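Local coordinates for acidocalcisomal pyrophosphatase (Trypanosoma brucei brucei, PDB 5C5V), which probably hydrolyses inorganic pyrophosphate to phosphate with the help of magnesium ions, and carries an EF-hand region besides its pyrophosphatase domain, at residues 70-73 against 74-77; 78-81 against 82-85; 316-319 against 320-324. All coordinates share one frame; numbering follows the deposited sequence.

Contact 1: residues 70-73 against 74-77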
loop_
_atom_site.group_PDB
_atom_site.type_symbol
_atom_site.label_atom_id
_atom_site.label_comp_id
_atom_site.label_asym_id
_atom_site.label_seq_id
_atom_site.Cartn_x
_atom_site.Cartn_y
_atom_site.Cartn_z
ATOM N N SER A 70 22.116 50.872 7.332
ATOM C CA SER A 70 22.588 52.247 7.454
ATOM C C SER A 70 23.857 52.380 8.304
ATOM O O SER A 70 24.488 53.428 8.313
ATOM C CB SER A 70 21.481 53.126 8.033
ATOM O OG SER A 70 21.354 52.927 9.429
ATOM N N HIS A 71 24.190 51.341 9.063
ATOM C CA HIS A 71 25.425 51.309 9.856
ATOM C C HIS A 71 26.654 51.145 8.964
ATOM O O HIS A 71 26.525 50.737 7.802
ATOM C CB HIS A 71 25.383 50.168 10.875
ATOM C CG HIS A 71 24.527 50.452 12.067
ATOM N ND1 HIS A 71 25.018 51.056 13.205
ATOM C CD2 HIS A 71 23.216 50.207 12.306
ATOM C CE1 HIS A 71 24.048 51.175 14.093
ATOM N NE2 HIS A 71 22.943 50.678 13.569
ATOM N N PRO A 72 27.856 51.424 9.511
ATOM C CA PRO A 72 29.090 51.294 8.726
ATOM C C PRO A 72 29.513 49.820 8.663
ATOM O O PRO A 72 29.573 49.137 9.692
ATOM C CB PRO A 72 30.104 52.166 9.490
ATOM C CG PRO A 72 29.433 52.538 10.820
ATOM C CD PRO A 72 28.124 51.808 10.908
ATOM N N VAL A 73 29.772 49.339 7.446
ATOM C CA VAL A 73 29.928 47.906 7.179
ATOM C C VAL A 73 30.953 47.206 8.078
ATOM O O VAL A 73 30.917 45.980 8.235
ATOM C CB VAL A 73 30.304 47.649 5.685
ATOM C CG1 VAL A 73 30.538 46.158 5.424
ATOM C CG2 VAL A 73 29.194 48.144 4.765
ATOM N N HIS A 74 31.845 47.965 8.701
ATOM C CA HIS A 74 32.829 47.329 9.567
ATOM C C HIS A 74 32.247 46.959 10.936
ATOM O O HIS A 74 32.230 45.773 11.297
ATOM C CB HIS A 74 34.063 48.207 9.737
ATOM C CG HIS A 74 35.207 47.486 10.377
ATOM N ND1 HIS A 74 35.521 47.614 11.715
ATOM C CD2 HIS A 74 36.058 46.558 9.875
ATOM C CE1 HIS A 74 36.553 46.836 11.996
ATOM N NE2 HIS A 74 36.893 46.180 10.899
ATOM N N SER A 75 31.760 47.959 11.677
ATOM C CA SER A 75 31.198 47.742 13.010
ATOM C C SER A 75 30.041 46.719 12.989
ATOM O O SER A 75 29.873 45.917 13.924
ATOM C CB SER A 75 30.706 49.063 13.598
ATOM O OG SER A 75 29.330 49.250 13.308
ATOM N N ARG A 76 29.249 46.741 11.924
ATOM C CA ARG A 76 28.199 45.751 11.772
ATOM C C ARG A 76 28.794 44.366 11.891
ATOM O O ARG A 76 28.331 43.539 12.695
ATOM C CB ARG A 76 27.509 45.896 10.415
ATOM C CG ARG A 76 26.225 46.707 10.384
ATOM C CD ARG A 76 26.126 47.388 9.028
ATOM N NE ARG A 76 26.135 46.446 7.909
ATOM C CZ ARG A 76 26.388 46.808 6.650
ATOM N NH1 ARG A 76 26.649 48.084 6.377
ATOM N NH2 ARG A 76 26.400 45.907 5.668
ATOM N N THR A 77 29.832 44.127 11.088
ATOM C CA THR A 77 30.421 42.793 10.934
ATOM C C THR A 77 30.958 42.236 12.263
ATOM O O THR A 77 31.090 41.017 12.405
ATOM C CB THR A 77 31.516 42.769 9.840
ATOM O OG1 THR A 77 30.933 43.131 8.579
ATOM C CG2 THR A 77 32.101 41.362 9.698
#
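Arg76 folds back over the residues that lead into its own helix. Its chain is bent at chi2 and again at chi3 (58°), and this turns the guanidinium toward the N-terminal end. There NH1 donates to His71 O at 3.0 Å, with an N-H...O angle of 151°. The carbonyl oxygen lies at the edge of the guanidinium, in its plane. NH1 lies above the carbonyl plane and does not sit on a lone pair. The bond ties the loop carbonyl to the arginine and limits how the guanidinium can turn.

Val73 comes in on the guanidinium from another direction. Its CA sits over one face, offset toward the rim, and the two side chains cross at a slant. The CG2 branch does most of the touching. Val73 CG2 comes to 3.0 Å from Arg76 NH1, so tight that the exact spacing is doubtful, and it lies 3.6 Å from Arg76 CZ. The aliphatic part of the arginine is used as well: Arg76 CD lies 3.4 Å from His71 CB.

The rest is a helix start. Pro72 is the N-cap residue, and Arg76 N donates to Pro72 O at 3.3 Å in a nearly straight bond. Thr77 OG1 donates to Val73 O at 2.9 Å, almost in line with the C=O bond. The Thr77 hydroxyl reaches one turn back. Ser75 OG rests 3.7 Å from Pro72 CD.

The His71 imidazole turns to the ring of Trp67, with the two planes nearly perpendicular, and Ser70 OG bonds to Trp67 O. The contact thus forms the corner where helix 61-69 passes through a short loop into helix 73-87, at the surface of the chain.

Contact 2: residues 78-81 against 82-85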
loop_
_atom_site.group_PDB
_atom_site.type_symbol
_atom_site.label_atom_id
_atom_site.label_comp_id
_atom_site.label_asym_id
_atom_site.label_seq_id
_atom_site.Cartn_x
_atom_site.Cartn_y
_atom_site.Cartn_z
ATOM N N LYS A 78 31.308 43.098 13.222
ATOM C CA LYS A 78 31.812 42.560 14.483
ATOM C C LYS A 78 30.709 41.776 15.211
ATOM O O LYS A 78 30.923 40.621 15.604
ATOM C CB LYS A 78 32.325 43.648 15.416
ATOM C CG LYS A 78 31.263 44.594 15.951
ATOM C CD LYS A 78 31.915 45.721 16.731
ATOM C CE LYS A 78 30.901 46.729 17.237
ATOM N NZ LYS A 78 31.566 47.827 18.013
ATOM N N CYS A 79 29.520 42.371 15.354
ATOM C CA CYS A 79 28.454 41.692 16.081
ATOM C C CYS A 79 27.845 40.650 15.151
ATOM O O CYS A 79 27.360 39.618 15.600
ATOM C CB CYS A 79 27.372 42.665 16.576
ATOM S SG CYS A 79 25.983 42.924 15.412
ATOM N N PHE A 80 27.895 40.917 13.850
ATOM C CA PHE A 80 27.315 40.024 12.853
ATOM C C PHE A 80 27.948 38.639 12.876
ATOM O O PHE A 80 27.357 37.666 12.407
ATOM C CB PHE A 80 27.456 40.609 11.448
ATOM C CG PHE A 80 26.891 39.724 10.371
ATOM C CD1 PHE A 80 25.520 39.667 10.142
ATOM C CD2 PHE A 80 27.724 38.911 9.619
ATOM C CE1 PHE A 80 24.989 38.832 9.158
ATOM C CE2 PHE A 80 27.203 38.074 8.633
ATOM C CZ PHE A 80 25.832 38.035 8.405
ATOM N N SER A 81 29.161 38.540 13.394
ATOM C CA SER A 81 29.790 37.231 13.480
ATOM C C SER A 81 28.990 36.345 14.429
ATOM O O SER A 81 28.862 35.147 14.204
ATOM C CB SER A 81 31.241 37.346 13.941
ATOM O OG SER A 81 31.818 36.056 14.023
ATOM N N MET A 82 28.463 36.939 15.498
ATOM C CA MET A 82 27.587 36.212 16.411
ATOM C C MET A 82 26.272 35.860 15.722
ATOM O O MET A 82 25.847 34.712 15.742
ATOM C CB MET A 82 27.317 37.025 17.680
ATOM C CG MET A 82 26.223 36.414 18.559
ATOM S SD MET A 82 25.621 37.516 19.861
ATOM C CE MET A 82 25.232 39.005 18.942
ATOM N N VAL A 83 25.659 36.854 15.091
ATOM C CA VAL A 83 24.409 36.675 14.367
ATOM C C VAL A 83 24.530 35.547 13.357
ATOM O O VAL A 83 23.665 34.661 13.282
ATOM C CB VAL A 83 23.994 37.957 13.622
ATOM C CG1 VAL A 83 22.790 37.690 12.748
ATOM C CG2 VAL A 83 23.714 39.080 14.603
ATOM N N SER A 84 25.620 35.571 12.597
ATOM C CA SER A 84 25.834 34.592 11.540
ATOM C C SER A 84 25.944 33.181 12.096
ATOM O O SER A 84 25.428 32.241 11.512
ATOM C CB SER A 84 27.094 34.940 10.741
ATOM O OG SER A 84 27.126 34.217 9.521
ATOM N N ALA A 85 26.606 33.038 13.236
ATOM C CA ALA A 85 26.752 31.729 13.866
ATOM C C ALA A 85 25.397 31.158 14.312
ATOM O O ALA A 85 25.148 29.953 14.209
ATOM C CB ALA A 85 27.694 31.825 15.053
#
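Phe80 lies across Ser84 one turn further along the alpha-helix 73-87, in the helical N-terminal region, which is probably the EF-hand part of the protein. The Ser84 CB sits over one face of the Phe80 ring, 4.2 Å from the ring centroid and 28° off the normal. This is a CH-pi contact, and CE2 is the ring atom closest to that methylene. With CG anti to the backbone N (chi1 179°), the ring is carried beside its own carbonyl, within reach of the next turn. Val83 adds a second apolar touch at about a right angle to Phe80.

This is the tight side. Three helices cover the apolar flank: Phe80 and Val83 both pack on Ile8 of helix 3-14, Cys79 and Val83 touch Leu36 of helix 26-36, and Cys79 and Phe80 meet Trp68 of helix 61-69. Cys79 and Val83 are buried.

Ser81 and Ala85 form the solvent side. They are joined mainly through the backbone, by Ala85 N to Ser81 O at 3.2 Å. The Met82 side chain is an intermediate case. Its bend at chi3 (51°) turns CE back toward Cys79 O, and the side chain touches Tyr35, Arg38 and Asn39. Lys78 extends away from the next turn and ends in a salt bridge to Asp44.

Cys79 O takes two backbone donors: Val83 N at 3.3 Å, and Met82 N in a weak bond. A shorter bond runs from Ser84 N to Phe80 O, at 2.7 Å.

Contact 3: residues 316-319 against 320-324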
loop_
_atom_site.group_PDB
_atom_site.type_symbol
_atom_site.label_atom_id
_atom_site.label_comp_id
_atom_site.label_asym_id
_atom_site.label_seq_id
_atom_site.Cartn_x
_atom_site.Cartn_y
_atom_site.Cartn_z
ATOM N N LYS A 316 20.955 -6.830 -5.135
ATOM C CA LYS A 316 21.211 -5.425 -4.883
ATOM C C LYS A 316 22.639 -5.147 -4.417
ATOM O O LYS A 316 23.195 -4.109 -4.759
ATOM C CB LYS A 316 20.219 -4.884 -3.862
ATOM C CG LYS A 316 20.384 -5.438 -2.480
ATOM C CD LYS A 316 19.430 -4.731 -1.522
ATOM C CE LYS A 316 19.530 -5.313 -0.130
ATOM N NZ LYS A 316 18.433 -4.795 0.707
ATOM N N GLU A 317 23.228 -6.063 -3.650
ATOM C CA GLU A 317 24.597 -5.885 -3.195
ATOM C C GLU A 317 25.505 -5.786 -4.418
ATOM O O GLU A 317 26.400 -4.951 -4.479
ATOM C CB GLU A 317 25.037 -7.039 -2.287
ATOM C CG GLU A 317 26.497 -6.961 -1.844
ATOM C CD GLU A 317 26.996 -8.238 -1.149
ATOM O OE1 GLU A 317 26.235 -9.233 -1.077
ATOM O OE2 GLU A 317 28.151 -8.257 -0.659
ATOM N N TYR A 318 25.245 -6.627 -5.408
ATOM C CA TYR A 318 26.016 -6.635 -6.646
ATOM C C TYR A 318 25.771 -5.368 -7.476
ATOM O O TYR A 318 26.691 -4.802 -8.055
ATOM C CB TYR A 318 25.670 -7.881 -7.464
ATOM C CG TYR A 318 26.611 -8.133 -8.603
ATOM C CD1 TYR A 318 27.697 -8.981 -8.450
ATOM C CD2 TYR A 318 26.432 -7.510 -9.827
ATOM C CE1 TYR A 318 28.568 -9.211 -9.493
ATOM C CE2 TYR A 318 27.288 -7.736 -10.867
ATOM C CZ TYR A 318 28.355 -8.582 -10.694
ATOM O OH TYR A 318 29.213 -8.802 -11.739
ATOM N N ALA A 319 24.519 -4.931 -7.531
ATOM C CA ALA A 319 24.149 -3.752 -8.304
ATOM C C ALA A 319 24.791 -2.500 -7.709
ATOM O O ALA A 319 25.189 -1.600 -8.435
ATOM C CB ALA A 319 22.619 -3.598 -8.367
ATOM N N MET A 320 24.857 -2.438 -6.389
ATOM C CA MET A 320 25.459 -1.290 -5.742
ATOM C C MET A 320 26.982 -1.286 -5.947
ATOM O O MET A 320 27.587 -0.213 -5.991
ATOM C CB MET A 320 25.077 -1.237 -4.257
ATOM C CG MET A 320 23.590 -0.909 -4.075
ATOM S SD MET A 320 23.005 -0.632 -2.380
ATOM C CE MET A 320 22.807 -2.314 -1.797
ATOM N N LYS A 321 27.594 -2.464 -6.088
ATOM C CA LYS A 321 29.019 -2.515 -6.440
ATOM C C LYS A 321 29.224 -1.961 -7.839
ATOM O O LYS A 321 30.108 -1.139 -8.057
ATOM C CB LYS A 321 29.591 -3.934 -6.380
ATOM C CG LYS A 321 29.928 -4.421 -5.000
ATOM C CD LYS A 321 30.576 -5.816 -5.070
ATOM C CE LYS A 321 31.140 -6.240 -3.703
ATOM N NZ LYS A 321 30.023 -6.590 -2.737
ATOM N N VAL A 322 28.385 -2.402 -8.774
ATOM C CA VAL A 322 28.458 -1.927 -10.149
ATOM C C VAL A 322 28.310 -0.403 -10.190
ATOM O O VAL A 322 29.034 0.278 -10.911
ATOM C CB VAL A 322 27.376 -2.567 -11.040
ATOM C CG1 VAL A 322 27.224 -1.800 -12.340
ATOM C CG2 VAL A 322 27.683 -4.041 -11.312
ATOM N N ILE A 323 27.364 0.125 -9.421
ATOM C CA ILE A 323 27.149 1.566 -9.374
ATOM C C ILE A 323 28.340 2.298 -8.726
ATOM O O ILE A 323 28.794 3.324 -9.234
ATOM C CB ILE A 323 25.854 1.895 -8.629
ATOM C CG1 ILE A 323 24.657 1.442 -9.463
ATOM C CG2 ILE A 323 25.776 3.398 -8.310
ATOM C CD1 ILE A 323 23.355 1.452 -8.698
ATOM N N ASP A 324 28.855 1.748 -7.628
ATOM C CA ASP A 324 30.008 2.324 -6.939
ATOM C C ASP A 324 31.215 2.434 -7.870
ATOM O O ASP A 324 31.887 3.471 -7.938
ATOM C CB ASP A 324 30.369 1.471 -5.722
ATOM C CG ASP A 324 31.637 1.953 -5.017
ATOM O OD1 ASP A 324 31.686 3.128 -4.604
ATOM O OD2 ASP A 324 32.598 1.157 -4.888
#
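The Tyr318 ring meets Val322 CG2 at a slant. The closest atom is Tyr318 CE2, 3.7 Å from the methyl. A chi1 of -168° puts the Tyr318 ring on the carbonyl side of its residue, where this edge atom can meet the valine. The same ring has a cation-pi partner in Lys314. The Glu317 carboxylate is the other flat group. Its OE2 forms a salt bridge with Lys321 NZ at 3.3 Å. The two chains run alongside each other in the same direction. The final bend of the lysine, chi4 73°, brings its ammonium up to the carboxylate. Both residues are exposed, so the bridge lies on the solvent side and is probably weakened there by water.

Lys316 and Met320 also lie next to each other. Met320 CE rests 4.0 Å from Lys316 CG. Lys316 NZ goes on to bond with Lys273 O, and Asp324 OD2 bonds to His20 NE2 of a second subunit. The backbone is bonded as a regular alpha-helix. Met320 N donates to Lys316 O at 2.9 Å, and Ile323 N donates to Ala319 O.

This is the start of helix 316-336, directly after strand 313-315. The helix lies on the mixed sheet of the pyrophosphatase domain: Ala319 and Ile323 are buried against Val243 of strand 238-251, while Tyr318 and Val322, whose side chain is about 10 Å from that of the magnesium ligand Asp256, pack on Trp257 of strand 254-263.

How the contacts relate
From the N terminus, contact 1 comes first. It closes the short loop between helix 61-69 and helix 73-87. Contact 2 follows without a gap on the same helix, its centre about 12 Å from that of contact 1. It ties that helix to helices 3-14, 26-36 and 61-69 of the N-terminal region. Neither contact nests in the other or crosses it. Contact 3 comes much later, at the start of helix 316-336, and closes no long loop. It joins that helix to the mixed sheet of the pyrophosphatase domain. Its centre is about 54 Å from that of contact 1 and 45 Å from that of contact 2. Contacts 1 and 3 lie on opposite sides of the chain's centre.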